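Inactive glucansucrase (Lactobacillus reuteri, PDB 5JBD) is an inactive member of glycoside hydrolase family 70, built around a (beta/alpha)8 barrel and carrying a bound calcium ion. Local coordinates at residues A45-D50 with Y55-R60; Q425-F430 with Y469-Q474; K494-G499 with P618-D623; A587-D592 with G614-V619; I785-T790 with G852-L857. All blocks are in the same frame, centred on the assembly; numbering follows the deposited sequence.

Contact 1: A45-D50 with Y55-R60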
# COMPACT_ATOMS: atom_id res chain seq x y z
N ALA A 45 -17.41 -10.93 35.31
CA ALA A 45 -18.30 -9.79 35.59
C ALA A 45 -17.76 -8.40 35.25
O ALA A 45 -18.51 -7.42 35.37
CB ALA A 45 -18.73 -9.83 37.05
N ILE A 46 -16.50 -8.29 34.82
CA ILE A 46 -15.91 -6.99 34.50
C ILE A 46 -15.09 -7.10 33.20
O ILE A 46 -14.07 -7.77 33.17
CB ILE A 46 -15.00 -6.47 35.64
CG1 ILE A 46 -15.73 -6.40 37.00
CG2 ILE A 46 -14.44 -5.09 35.28
CD1 ILE A 46 -14.82 -6.09 38.17
N ASN A 47 -15.54 -6.44 32.13
CA ASN A 47 -14.72 -6.33 30.90
C ASN A 47 -13.38 -5.67 31.27
O ASN A 47 -13.35 -4.70 32.03
CB ASN A 47 -15.40 -5.49 29.80
CG ASN A 47 -16.58 -6.20 29.06
OD1 ASN A 47 -17.38 -5.52 28.38
ND2 ASN A 47 -16.69 -7.53 29.18
N ASN A 48 -12.30 -6.21 30.74
CA ASN A 48 -11.00 -5.60 30.92
C ASN A 48 -10.07 -5.96 29.75
O ASN A 48 -10.33 -6.90 28.99
CB ASN A 48 -10.38 -6.04 32.24
CG ASN A 48 -10.00 -7.50 32.23
OD1 ASN A 48 -8.84 -7.84 32.03
ND2 ASN A 48 -10.99 -8.37 32.35
N ILE A 49 -9.01 -5.19 29.62
CA ILE A 49 -8.04 -5.32 28.52
C ILE A 49 -6.67 -5.44 29.18
O ILE A 49 -6.16 -4.47 29.71
CB ILE A 49 -8.10 -4.11 27.56
CG1 ILE A 49 -9.54 -3.92 27.03
CG2 ILE A 49 -7.13 -4.32 26.39
CD1 ILE A 49 -9.75 -2.68 26.20
N ASP A 50 -6.14 -6.66 29.21
CA ASP A 50 -4.93 -6.99 29.97
C ASP A 50 -4.93 -6.44 31.41
O ASP A 50 -3.92 -5.94 31.89
CB ASP A 50 -3.70 -6.49 29.20
CG ASP A 50 -3.62 -7.05 27.79
OD1 ASP A 50 -3.49 -8.28 27.65
OD2 ASP A 50 -3.71 -6.27 26.82
N TYR A 55 -13.47 3.10 29.83
CA TYR A 55 -14.73 3.79 30.13
C TYR A 55 -15.90 3.36 29.24
O TYR A 55 -17.03 3.42 29.67
CB TYR A 55 -14.59 5.31 30.08
CG TYR A 55 -13.87 5.87 31.28
CD1 TYR A 55 -14.48 5.90 32.54
CD2 TYR A 55 -12.56 6.36 31.16
CE1 TYR A 55 -13.82 6.39 33.65
CE2 TYR A 55 -11.90 6.87 32.27
CZ TYR A 55 -12.52 6.88 33.50
OH TYR A 55 -11.86 7.36 34.59
N THR A 56 -15.63 2.93 28.02
CA THR A 56 -16.69 2.49 27.09
C THR A 56 -17.03 1.00 27.21
O THR A 56 -17.88 0.52 26.47
CB THR A 56 -16.32 2.84 25.62
OG1 THR A 56 -15.02 2.33 25.31
CG2 THR A 56 -16.34 4.35 25.45
N ASP A 57 -16.37 0.28 28.11
CA ASP A 57 -16.69 -1.12 28.38
C ASP A 57 -17.84 -1.25 29.38
O ASP A 57 -18.34 -0.27 29.92
CB ASP A 57 -15.44 -1.90 28.85
CG ASP A 57 -14.63 -2.49 27.70
OD1 ASP A 57 -15.06 -2.40 26.52
OD2 ASP A 57 -13.54 -3.01 27.97
N TRP A 58 -18.26 -2.49 29.59
CA TRP A 58 -19.39 -2.83 30.40
C TRP A 58 -18.97 -3.77 31.53
O TRP A 58 -17.91 -4.41 31.49
CB TRP A 58 -20.44 -3.49 29.51
CG TRP A 58 -21.06 -2.58 28.46
CD1 TRP A 58 -20.41 -1.82 27.51
CD2 TRP A 58 -22.45 -2.40 28.23
NE1 TRP A 58 -21.31 -1.15 26.74
CE2 TRP A 58 -22.57 -1.49 27.15
CE3 TRP A 58 -23.61 -2.90 28.83
CZ2 TRP A 58 -23.79 -1.08 26.66
CZ3 TRP A 58 -24.83 -2.49 28.34
CH2 TRP A 58 -24.91 -1.58 27.27
N TYR A 59 -19.84 -3.85 32.55
CA TYR A 59 -19.67 -4.79 33.67
C TYR A 59 -21.03 -5.29 34.16
O TYR A 59 -22.08 -4.77 33.76
CB TYR A 59 -18.88 -4.15 34.81
CG TYR A 59 -19.70 -3.31 35.77
CD1 TYR A 59 -20.43 -2.22 35.34
CD2 TYR A 59 -19.74 -3.62 37.14
CE1 TYR A 59 -21.18 -1.47 36.23
CE2 TYR A 59 -20.47 -2.85 38.03
CZ TYR A 59 -21.19 -1.78 37.56
OH TYR A 59 -21.93 -1.00 38.42
N ARG A 60 -20.99 -6.31 35.01
CA ARG A 60 -22.20 -6.85 35.62
C ARG A 60 -22.27 -6.38 37.07
O ARG A 60 -21.49 -6.87 37.90
CB ARG A 60 -22.18 -8.38 35.57
CG ARG A 60 -23.42 -9.03 36.17
CD ARG A 60 -23.27 -10.54 36.26
NE ARG A 60 -24.33 -11.14 37.07
CZ ARG A 60 -24.41 -12.44 37.36
NH1 ARG A 60 -23.48 -13.30 36.92
NH2 ARG A 60 -25.41 -12.88 38.12
O HOH W 1 -12.70 -2.53 30.45
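Asn47 lays its side chain over the backbone of Trp58 and beside the carboxylate of Asp57. Its CB lies 3.6 Å from Asp57 OD2. With CG anti to the carbonyl carbon (chi1 -75°), the amide lies alongside Trp58, and Asn47 OD1 accepts a weak hydrogen bond from Trp58 N at 3.4 Å. The main chain of Asn47 bonds the same residue: Asn47 N donates to Trp58 O at 3.2 Å. One bond is shorter and straighter, from Arg60 N to Ala45 O at 2.7 Å and 171°. These two backbone bonds flank Ile46 and Tyr59, which form a single antiparallel bridge of the non-hydrogen-bonded kind. Residues 45-47 of the loop run antiparallel to strand 58-59, which itself pairs with strand 80-81. Tyr59 CB packs on the Ala45 carbonyl, 3.3 Å from its O atom, while Tyr59 OH bonds Asn36. A water donates to both Asn47 O and Asp57 OD2, linking the two segments beyond the bridge. Within the loop, Asn48 ND2 donates to Ile46 O at 3.2 Å in a nearly straight bond (166°), and also bonds Ser43 OG.

Contact 2: Q425-F430 with Y469-Q474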
# COMPACT_ATOMS: atom_id res chain seq x y z
N GLN A 425 -17.94 10.38 -8.31
CA GLN A 425 -18.01 11.67 -8.98
C GLN A 425 -16.67 11.97 -9.65
O GLN A 425 -16.63 12.37 -10.80
CB GLN A 425 -18.36 12.78 -7.97
CG GLN A 425 -18.44 14.18 -8.57
CD GLN A 425 -18.56 15.28 -7.53
OE1 GLN A 425 -19.03 15.05 -6.41
NE2 GLN A 425 -18.12 16.47 -7.89
N ALA A 426 -15.58 11.80 -8.90
CA ALA A 426 -14.23 12.00 -9.46
C ALA A 426 -13.98 11.14 -10.70
O ALA A 426 -13.43 11.63 -11.68
CB ALA A 426 -13.19 11.75 -8.39
N TRP A 427 -14.39 9.88 -10.67
CA TRP A 427 -14.22 8.99 -11.85
C TRP A 427 -15.03 9.39 -13.07
O TRP A 427 -14.53 9.33 -14.19
CB TRP A 427 -14.46 7.51 -11.49
CG TRP A 427 -13.19 6.92 -11.01
CD1 TRP A 427 -12.82 6.67 -9.72
CD2 TRP A 427 -12.06 6.58 -11.82
NE1 TRP A 427 -11.53 6.15 -9.69
CE2 TRP A 427 -11.05 6.09 -10.97
CE3 TRP A 427 -11.82 6.62 -13.21
CZ2 TRP A 427 -9.80 5.66 -11.44
CZ3 TRP A 427 -10.58 6.19 -13.68
CH2 TRP A 427 -9.59 5.72 -12.80
N GLN A 428 -16.27 9.82 -12.86
CA GLN A 428 -17.06 10.36 -13.97
C GLN A 428 -16.32 11.57 -14.57
O GLN A 428 -16.18 11.65 -15.79
CB GLN A 428 -18.46 10.77 -13.52
CG GLN A 428 -19.42 11.00 -14.67
CD GLN A 428 -20.85 11.22 -14.19
OE1 GLN A 428 -21.16 12.25 -13.59
NE2 GLN A 428 -21.73 10.26 -14.47
N GLU A 429 -15.82 12.46 -13.71
CA GLU A 429 -15.06 13.64 -14.16
C GLU A 429 -13.77 13.25 -14.88
O GLU A 429 -13.46 13.81 -15.92
CB GLU A 429 -14.75 14.56 -12.97
CG GLU A 429 -16.00 15.27 -12.45
CD GLU A 429 -15.81 15.90 -11.08
OE1 GLU A 429 -14.78 15.63 -10.41
OE2 GLU A 429 -16.71 16.65 -10.64
N PHE A 430 -13.06 12.26 -14.32
CA PHE A 430 -11.83 11.76 -14.93
C PHE A 430 -12.05 11.19 -16.33
O PHE A 430 -11.35 11.58 -17.26
CB PHE A 430 -11.15 10.71 -14.04
CG PHE A 430 -9.89 10.14 -14.65
CD1 PHE A 430 -8.67 10.77 -14.45
CD2 PHE A 430 -9.95 9.02 -15.46
CE1 PHE A 430 -7.52 10.26 -15.02
CE2 PHE A 430 -8.79 8.50 -16.04
CZ PHE A 430 -7.58 9.13 -15.83
N TYR A 469 -7.34 -0.62 -19.87
CA TYR A 469 -8.76 -0.85 -19.62
C TYR A 469 -9.33 0.24 -18.71
O TYR A 469 -8.60 0.80 -17.88
CB TYR A 469 -8.97 -2.24 -18.98
CG TYR A 469 -8.51 -3.35 -19.89
CD1 TYR A 469 -9.36 -3.87 -20.88
CD2 TYR A 469 -7.21 -3.86 -19.81
CE1 TYR A 469 -8.93 -4.87 -21.76
CE2 TYR A 469 -6.77 -4.86 -20.67
CZ TYR A 469 -7.61 -5.36 -21.64
OH TYR A 469 -7.17 -6.35 -22.50
N ASN A 470 -10.63 0.53 -18.88
CA ASN A 470 -11.34 1.41 -17.95
C ASN A 470 -11.45 0.70 -16.62
O ASN A 470 -12.18 -0.28 -16.47
CB ASN A 470 -12.72 1.79 -18.49
CG ASN A 470 -12.65 2.68 -19.72
OD1 ASN A 470 -11.62 3.32 -19.99
ND2 ASN A 470 -13.75 2.74 -20.47
N GLU A 471 -10.70 1.20 -15.64
CA GLU A 471 -10.35 0.41 -14.46
C GLU A 471 -11.44 0.30 -13.40
O GLU A 471 -11.32 -0.54 -12.51
CB GLU A 471 -9.04 0.93 -13.85
CG GLU A 471 -9.11 2.29 -13.18
CD GLU A 471 -7.72 2.95 -13.10
OE1 GLU A 471 -7.27 3.50 -14.12
OE2 GLU A 471 -7.08 2.88 -12.04
N THR A 472 -12.49 1.13 -13.49
CA THR A 472 -13.66 1.01 -12.59
C THR A 472 -14.76 0.09 -13.13
O THR A 472 -15.68 -0.23 -12.39
CB THR A 472 -14.29 2.37 -12.25
OG1 THR A 472 -14.80 2.96 -13.44
CG2 THR A 472 -13.27 3.30 -11.61
N ALA A 473 -14.70 -0.32 -14.40
CA ALA A 473 -15.66 -1.28 -14.93
C ALA A 473 -15.27 -2.69 -14.47
O ALA A 473 -14.24 -2.89 -13.84
CB ALA A 473 -15.73 -1.21 -16.45
N GLN A 474 -16.13 -3.66 -14.78
CA GLN A 474 -15.79 -5.06 -14.52
C GLN A 474 -14.50 -5.44 -15.27
O GLN A 474 -14.14 -4.83 -16.29
CB GLN A 474 -16.96 -5.98 -14.88
CG GLN A 474 -18.14 -5.87 -13.93
CD GLN A 474 -17.83 -6.37 -12.54
OE1 GLN A 474 -17.44 -7.52 -12.36
NE2 GLN A 474 -18.03 -5.52 -11.54
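Glu471 comes first, its carboxylate brought against the benzene end of the Trp427 indole. Its CD lies 3.4 Å from Trp427 CH2, and CG lies 3.5 Å from the same atom. The carboxylate plane is turned 47° from the ring plane. The oxygens of Glu471 are held by other residues: OE1 by a salt bridge to Arg395, OE2 by hydrogen bonds to Tyr464 and Ser657. Thr472 follows. Its methyl CG2 sits over the indole face in a CH-pi contact, 3.5 Å from the centroid of the five-membered ring and 11° off the normal. The first torsion (chi1 63°) sets CG2 anti to the carbonyl carbon and onto the ring; OG1 bonds Tyr431 OH. Ala473 closes a type I turn begun at Asn470, with Ala473 N bonded to Asn470 O at 3.3 Å. Helix 420-434, which presents Trp427, also packs on helix 392-406. The turn belongs to the loop after short helix 465-468, in the connection from barrel strand 460-464 to helix 483-496, a beta-to-alpha connection of the (beta/alpha)8 fold.

Contact 3: K494-G499 with P618-D623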
# COMPACT_ATOMS: atom_id res chain seq x y z
N LYS A 494 8.60 -6.25 -28.61
CA LYS A 494 9.06 -7.63 -28.67
C LYS A 494 9.75 -7.94 -30.01
O LYS A 494 10.73 -8.67 -30.05
CB LYS A 494 7.91 -8.61 -28.39
CG LYS A 494 8.35 -10.07 -28.39
CD LYS A 494 7.21 -11.04 -28.11
CE LYS A 494 7.76 -12.46 -28.03
NZ LYS A 494 6.72 -13.46 -27.68
N GLN A 495 9.22 -7.37 -31.09
CA GLN A 495 9.77 -7.61 -32.42
C GLN A 495 11.06 -6.84 -32.73
O GLN A 495 11.89 -7.34 -33.50
CB GLN A 495 8.74 -7.27 -33.51
CG GLN A 495 7.44 -8.06 -33.47
CD GLN A 495 6.51 -7.65 -34.60
OE1 GLN A 495 6.12 -6.49 -34.70
NE2 GLN A 495 6.19 -8.58 -35.46
N PHE A 496 11.22 -5.64 -32.17
CA PHE A 496 12.21 -4.70 -32.68
C PHE A 496 13.20 -4.09 -31.70
O PHE A 496 14.30 -3.74 -32.12
CB PHE A 496 11.48 -3.56 -33.42
CG PHE A 496 10.70 -4.01 -34.63
CD1 PHE A 496 11.35 -4.52 -35.75
CD2 PHE A 496 9.31 -3.87 -34.66
CE1 PHE A 496 10.63 -4.91 -36.86
CE2 PHE A 496 8.59 -4.28 -35.78
CZ PHE A 496 9.24 -4.79 -36.88
N VAL A 497 12.84 -3.98 -30.43
CA VAL A 497 13.61 -3.17 -29.48
C VAL A 497 14.79 -3.95 -28.89
O VAL A 497 14.60 -4.87 -28.08
CB VAL A 497 12.68 -2.58 -28.41
CG1 VAL A 497 13.46 -1.94 -27.28
CG2 VAL A 497 11.74 -1.57 -29.05
N SER A 498 15.99 -3.59 -29.33
CA SER A 498 17.24 -4.17 -28.83
C SER A 498 18.41 -3.31 -29.32
O SER A 498 18.21 -2.44 -30.16
CB SER A 498 17.42 -5.63 -29.30
OG SER A 498 18.52 -6.27 -28.67
N GLY A 499 19.60 -3.54 -28.77
CA GLY A 499 20.81 -2.82 -29.16
C GLY A 499 21.04 -1.54 -28.39
O GLY A 499 20.32 -1.24 -27.44
N PRO A 618 11.78 -1.33 -38.90
CA PRO A 618 12.08 -1.99 -40.18
C PRO A 618 10.90 -2.77 -40.78
O PRO A 618 10.12 -3.38 -40.06
CB PRO A 618 13.22 -2.95 -39.82
CG PRO A 618 13.89 -2.31 -38.63
CD PRO A 618 12.78 -1.67 -37.86
N VAL A 619 10.79 -2.71 -42.11
CA VAL A 619 9.89 -3.58 -42.87
C VAL A 619 10.43 -5.01 -42.74
O VAL A 619 11.62 -5.23 -42.94
CB VAL A 619 9.87 -3.18 -44.37
CG1 VAL A 619 9.13 -4.22 -45.22
CG2 VAL A 619 9.24 -1.80 -44.57
N ILE A 620 9.56 -5.96 -42.39
CA ILE A 620 9.93 -7.38 -42.27
C ILE A 620 8.86 -8.31 -42.83
O ILE A 620 7.71 -7.90 -43.04
CB ILE A 620 10.17 -7.78 -40.80
CG1 ILE A 620 8.94 -7.48 -39.94
CG2 ILE A 620 11.39 -7.06 -40.26
CD1 ILE A 620 8.97 -8.15 -38.57
N SER A 621 9.26 -9.55 -43.09
CA SER A 621 8.38 -10.64 -43.47
C SER A 621 8.16 -11.52 -42.23
O SER A 621 9.12 -11.97 -41.56
CB SER A 621 9.04 -11.46 -44.57
OG SER A 621 8.35 -12.65 -44.86
N GLY A 622 6.89 -11.73 -41.92
CA GLY A 622 6.43 -12.62 -40.87
C GLY A 622 6.86 -12.19 -39.48
O GLY A 622 6.97 -11.00 -39.21
N ASP A 623 7.11 -13.17 -38.62
CA ASP A 623 7.33 -12.92 -37.20
C ASP A 623 8.79 -12.72 -36.86
O ASP A 623 9.68 -13.33 -37.45
CB ASP A 623 6.76 -14.07 -36.36
CG ASP A 623 5.26 -14.18 -36.46
OD1 ASP A 623 4.57 -13.13 -36.35
OD2 ASP A 623 4.76 -15.32 -36.65
O HOH W 2 6.18 -11.33 -34.57
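Gln495 NE2 donates to a water at 2.9 Å, and that water donates to Asp623 OD1 at 3.0 Å. The Gln495 chain is extended beyond CG, which carries its amide out toward the loop 618-623. On the way Gln495 NE2 passes Ile620 CD1 at 4.2 Å. Beside this polar link lies an apolar one. The Phe496 ring points at the loop and meets it with the CD1, CE1 and CZ side. Phe496 CD1 lies 3.8 Å from Pro618 CD, and the two side chains lie alongside each other, pointing opposite ways. Ile620 comes from the other side of the ring plane from Pro618 CD, with its CD1 3.8 Å from Phe496 CZ. The Pro618 carbonyl also touches the ring, its O atom 3.6 Å from Phe496 CE1. Phe496 ends helix 483-496, and the helical backbone stops before Val497. The chain then enters an antiparallel beta domain, consistent with domain C of this family, and leaves it along strand 612-618. One face of the Phe496 ring is overlaid by Gln495 CB, 3.6 Å above the plane and offset toward the rim. The backbone O of Gln495 accepts a hydrogen bond from Gln624.

Contact 4: A587-D592 with G614-V619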
# COMPACT_ATOMS: atom_id res chain seq x y z
N ALA A 587 3.38 5.55 -45.76
CA ALA A 587 3.45 4.25 -45.06
C ALA A 587 4.87 3.70 -44.92
O ALA A 587 5.17 2.99 -43.95
CB ALA A 587 2.57 3.23 -45.77
N ILE A 588 5.71 3.99 -45.91
CA ILE A 588 7.10 3.52 -45.96
C ILE A 588 8.02 4.69 -46.35
O ILE A 588 7.71 5.45 -47.26
CB ILE A 588 7.27 2.34 -46.95
CG1 ILE A 588 6.53 1.09 -46.43
CG2 ILE A 588 8.75 2.00 -47.18
CD1 ILE A 588 6.24 0.05 -47.49
N LEU A 589 9.15 4.81 -45.64
CA LEU A 589 10.25 5.71 -46.00
C LEU A 589 11.52 4.89 -46.02
O LEU A 589 11.61 3.86 -45.33
CB LEU A 589 10.38 6.86 -44.99
CG LEU A 589 9.27 7.91 -44.97
CD1 LEU A 589 9.47 8.88 -43.82
CD2 LEU A 589 9.22 8.65 -46.31
N THR A 590 12.51 5.36 -46.77
CA THR A 590 13.76 4.62 -46.95
C THR A 590 14.95 5.47 -46.52
O THR A 590 15.03 6.65 -46.89
CB THR A 590 13.94 4.19 -48.42
OG1 THR A 590 12.80 3.46 -48.83
CG2 THR A 590 15.16 3.30 -48.61
N THR A 591 15.86 4.86 -45.76
CA THR A 591 17.09 5.55 -45.35
C THR A 591 18.04 5.78 -46.53
O THR A 591 18.03 5.03 -47.50
CB THR A 591 17.90 4.78 -44.27
OG1 THR A 591 18.23 3.46 -44.74
CG2 THR A 591 17.11 4.71 -42.97
N ASP A 592 18.88 6.80 -46.40
CA ASP A 592 19.92 7.08 -47.40
C ASP A 592 21.10 6.13 -47.21
O ASP A 592 21.06 5.22 -46.35
CB ASP A 592 20.33 8.57 -47.40
CG ASP A 592 21.12 9.00 -46.16
OD1 ASP A 592 21.56 8.15 -45.33
OD2 ASP A 592 21.31 10.23 -46.04
N GLY A 614 5.90 10.08 -33.33
CA GLY A 614 6.13 9.23 -34.49
C GLY A 614 6.97 8.01 -34.12
O GLY A 614 7.90 8.14 -33.33
N VAL A 615 6.67 6.85 -34.70
CA VAL A 615 7.46 5.65 -34.48
C VAL A 615 7.72 4.88 -35.78
O VAL A 615 6.76 4.61 -36.55
CB VAL A 615 6.78 4.72 -33.45
CG1 VAL A 615 7.69 3.52 -33.12
CG2 VAL A 615 6.44 5.50 -32.19
N TRP A 616 8.99 4.53 -36.02
CA TRP A 616 9.42 3.83 -37.24
C TRP A 616 10.11 2.53 -36.90
O TRP A 616 10.96 2.49 -36.00
CB TRP A 616 10.40 4.71 -38.05
CG TRP A 616 9.74 5.97 -38.52
CD1 TRP A 616 9.68 7.16 -37.86
CD2 TRP A 616 8.98 6.14 -39.72
NE1 TRP A 616 8.95 8.07 -38.59
CE2 TRP A 616 8.51 7.47 -39.73
CE3 TRP A 616 8.65 5.29 -40.79
CZ2 TRP A 616 7.72 7.97 -40.77
CZ3 TRP A 616 7.87 5.79 -41.83
CH2 TRP A 616 7.41 7.12 -41.81
N VAL A 617 9.77 1.46 -37.63
CA VAL A 617 10.43 0.15 -37.49
C VAL A 617 10.76 -0.46 -38.85
O VAL A 617 10.09 -0.16 -39.83
CB VAL A 617 9.57 -0.86 -36.68
CG1 VAL A 617 9.38 -0.36 -35.25
CG2 VAL A 617 8.22 -1.14 -37.34
N PRO A 618 11.78 -1.33 -38.90
CA PRO A 618 12.08 -1.99 -40.18
C PRO A 618 10.90 -2.77 -40.78
O PRO A 618 10.12 -3.38 -40.06
CB PRO A 618 13.22 -2.95 -39.82
CG PRO A 618 13.89 -2.31 -38.63
CD PRO A 618 12.78 -1.67 -37.86
N VAL A 619 10.79 -2.71 -42.11
CA VAL A 619 9.89 -3.58 -42.87
C VAL A 619 10.43 -5.01 -42.74
O VAL A 619 11.62 -5.23 -42.94
CB VAL A 619 9.87 -3.18 -44.37
CG1 VAL A 619 9.13 -4.22 -45.22
CG2 VAL A 619 9.24 -1.80 -44.57
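Leu589 and Trp616 meet at a slant, the leucine branch against the far end of the indole. Leu589 CD1 is 3.4 Å from Trp616 CH2 and 3.6 Å from CZ2, a tight fit. Leu589 CG also comes within 3.8 Å of Trp616 CH2. In Trp616, CG anti to the carbonyl carbon (chi1 -63°) carries the six-membered ring to the short strand 588-590. The two touching runs are nearly perpendicular, 92° apart. Strands 588-590 and 612-618 do not pair with each other. Both pair antiparallel with strand 564-571, in an antiparallel beta sheet, and Trp616 reaches across to touch Asn567 on that strand. Leu597 and Val599 of strand 596-605 add to the apolar surroundings of the indole. One residue before Leu589, Ile588 has its CB directed away from 614-619, yet its CG1 lies 4.4 Å from Val619 CG2. That pair is looser and nearer the surface, where Ile588 is exposed.

Contact 5: I785-T790 with G852-L857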
# COMPACT_ATOMS: atom_id res chain seq x y z
N ILE A 785 -1.09 4.51 28.46
CA ILE A 785 -1.74 3.26 28.11
C ILE A 785 -2.89 3.55 27.14
O ILE A 785 -3.73 4.41 27.41
CB ILE A 785 -2.19 2.47 29.37
CG1 ILE A 785 -0.94 2.07 30.17
CG2 ILE A 785 -3.00 1.25 28.96
CD1 ILE A 785 -1.16 1.17 31.35
N TYR A 786 -2.92 2.79 26.05
CA TYR A 786 -3.81 2.98 24.91
C TYR A 786 -4.29 1.61 24.47
O TYR A 786 -3.50 0.66 24.40
CB TYR A 786 -2.97 3.63 23.78
CG TYR A 786 -3.67 3.99 22.47
CD1 TYR A 786 -4.71 4.92 22.43
CD2 TYR A 786 -3.24 3.45 21.25
CE1 TYR A 786 -5.31 5.28 21.22
CE2 TYR A 786 -3.83 3.80 20.03
CZ TYR A 786 -4.86 4.72 20.01
OH TYR A 786 -5.47 5.07 18.81
N PHE A 787 -5.59 1.49 24.17
CA PHE A 787 -6.18 0.19 23.85
C PHE A 787 -6.24 -0.07 22.34
O PHE A 787 -7.31 -0.21 21.74
CB PHE A 787 -7.57 0.07 24.50
CG PHE A 787 -7.57 0.22 26.00
CD1 PHE A 787 -6.65 -0.48 26.79
CD2 PHE A 787 -8.51 1.01 26.63
CE1 PHE A 787 -6.66 -0.36 28.18
CE2 PHE A 787 -8.54 1.12 28.02
CZ PHE A 787 -7.61 0.44 28.79
N ALA A 788 -5.06 -0.16 21.73
CA ALA A 788 -4.95 -0.33 20.28
C ALA A 788 -5.42 -1.70 19.88
O ALA A 788 -5.25 -2.66 20.64
CB ALA A 788 -3.50 -0.14 19.83
N TYR A 789 -6.03 -1.78 18.70
CA TYR A 789 -6.26 -3.07 18.04
C TYR A 789 -4.92 -3.54 17.49
O TYR A 789 -4.35 -2.88 16.62
CB TYR A 789 -7.31 -2.92 16.93
CG TYR A 789 -8.70 -2.71 17.49
CD1 TYR A 789 -9.14 -1.44 17.84
CD2 TYR A 789 -9.54 -3.79 17.73
CE1 TYR A 789 -10.41 -1.25 18.38
CE2 TYR A 789 -10.82 -3.61 18.26
CZ TYR A 789 -11.24 -2.34 18.59
OH TYR A 789 -12.49 -2.15 19.12
N THR A 790 -4.40 -4.64 18.04
CA THR A 790 -3.08 -5.18 17.69
C THR A 790 -3.02 -6.69 17.43
O THR A 790 -2.00 -7.18 16.93
CB THR A 790 -2.11 -4.97 18.85
OG1 THR A 790 -2.56 -5.75 19.96
CG2 THR A 790 -2.01 -3.52 19.26
N GLY A 852 -7.85 8.68 26.29
CA GLY A 852 -8.33 8.65 27.68
C GLY A 852 -9.33 7.56 28.02
O GLY A 852 -10.04 7.69 29.02
N LEU A 853 -9.40 6.50 27.22
CA LEU A 853 -10.29 5.37 27.51
C LEU A 853 -9.89 4.64 28.79
O LEU A 853 -10.77 4.20 29.54
CB LEU A 853 -10.34 4.36 26.35
CG LEU A 853 -11.01 4.78 25.04
CD1 LEU A 853 -10.96 3.66 24.01
CD2 LEU A 853 -12.45 5.19 25.27
N ALA A 854 -8.58 4.52 29.02
CA ALA A 854 -8.06 3.80 30.19
C ALA A 854 -8.46 4.47 31.50
O ALA A 854 -8.18 5.65 31.71
CB ALA A 854 -6.54 3.70 30.09
N VAL A 855 -9.12 3.70 32.38
CA VAL A 855 -9.66 4.24 33.62
C VAL A 855 -8.55 4.48 34.63
O VAL A 855 -7.78 3.58 34.95
CB VAL A 855 -10.73 3.31 34.23
CG1 VAL A 855 -11.22 3.82 35.59
CG2 VAL A 855 -11.92 3.15 33.28
N LYS A 856 -8.48 5.72 35.10
CA LYS A 856 -7.64 6.10 36.22
C LYS A 856 -8.54 6.47 37.38
O LYS A 856 -9.62 7.05 37.17
CB LYS A 856 -6.75 7.29 35.85
CG LYS A 856 -5.75 6.97 34.75
CD LYS A 856 -4.86 8.15 34.40
CE LYS A 856 -3.77 7.71 33.44
NZ LYS A 856 -2.93 8.81 32.90
N LEU A 857 -8.12 6.13 38.59
CA LEU A 857 -8.83 6.54 39.80
C LEU A 857 -8.58 8.03 40.03
O LEU A 857 -7.75 8.64 39.35
CB LEU A 857 -8.38 5.71 41.03
CG LEU A 857 -8.78 4.24 41.23
CD1 LEU A 857 -10.08 4.18 42.00
CD2 LEU A 857 -8.87 3.39 39.96
O HOH W 3 -6.47 5.09 26.95
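An inverse gamma turn centred on Phe787 kinks strand 784-791 and sets the phenyl ring against the loop 852-857. The turn is closed by a weak bond from Ala788 N to Tyr786 O, at 3.2 Å. The ring meets the loop with its CD2, CE2 and CZ atoms. Phe787 CE2 lies 3.5 Å from Ala854 CA, and CZ lies 3.7 Å from Ala854 CB. The Leu853 side chain runs at a slant to that of Phe787, its CB 3.8 Å from Phe787 CD2. Strand 784-791 is the outermost at one end of a six-stranded antiparallel sheet, and its inner neighbour is strand 758-767. Phe787 also touches Ala761 of that strand. A water joins the two backbones in place of a direct hydrogen bond. It donates to Ile785 O at 2.9 Å and accepts from Ala854 N at 3.0 Å. Ala854 CB also packs on Ile785 O, 3.9 Å away.

In the fold
The contacts fall into two groups at opposite ends of an elongated chain, with contact 2 between them. Contacts 1 and 5 have centres about 12 Å apart and touch: Ile49 CD1 packs 3.6 Å from Phe787 CG, and Tyr55 N probably bonds Leu853 O. Contacts 3 and 4 also have centres about 12 Å apart. They share Pro618 and Val619, and Phe496 CE2 meets Val617 CG2 at 3.5 Å. The centres of contacts 1 and 4 are about 78 Å apart. Contact 2, in the barrel region, is about 35 Å from contact 3 and 42 Å from contact 5, between centres. The sheet of contact 5 includes strand 242-244, whose Asp243 binds calcium with Glu237, Asn287 and Asn751.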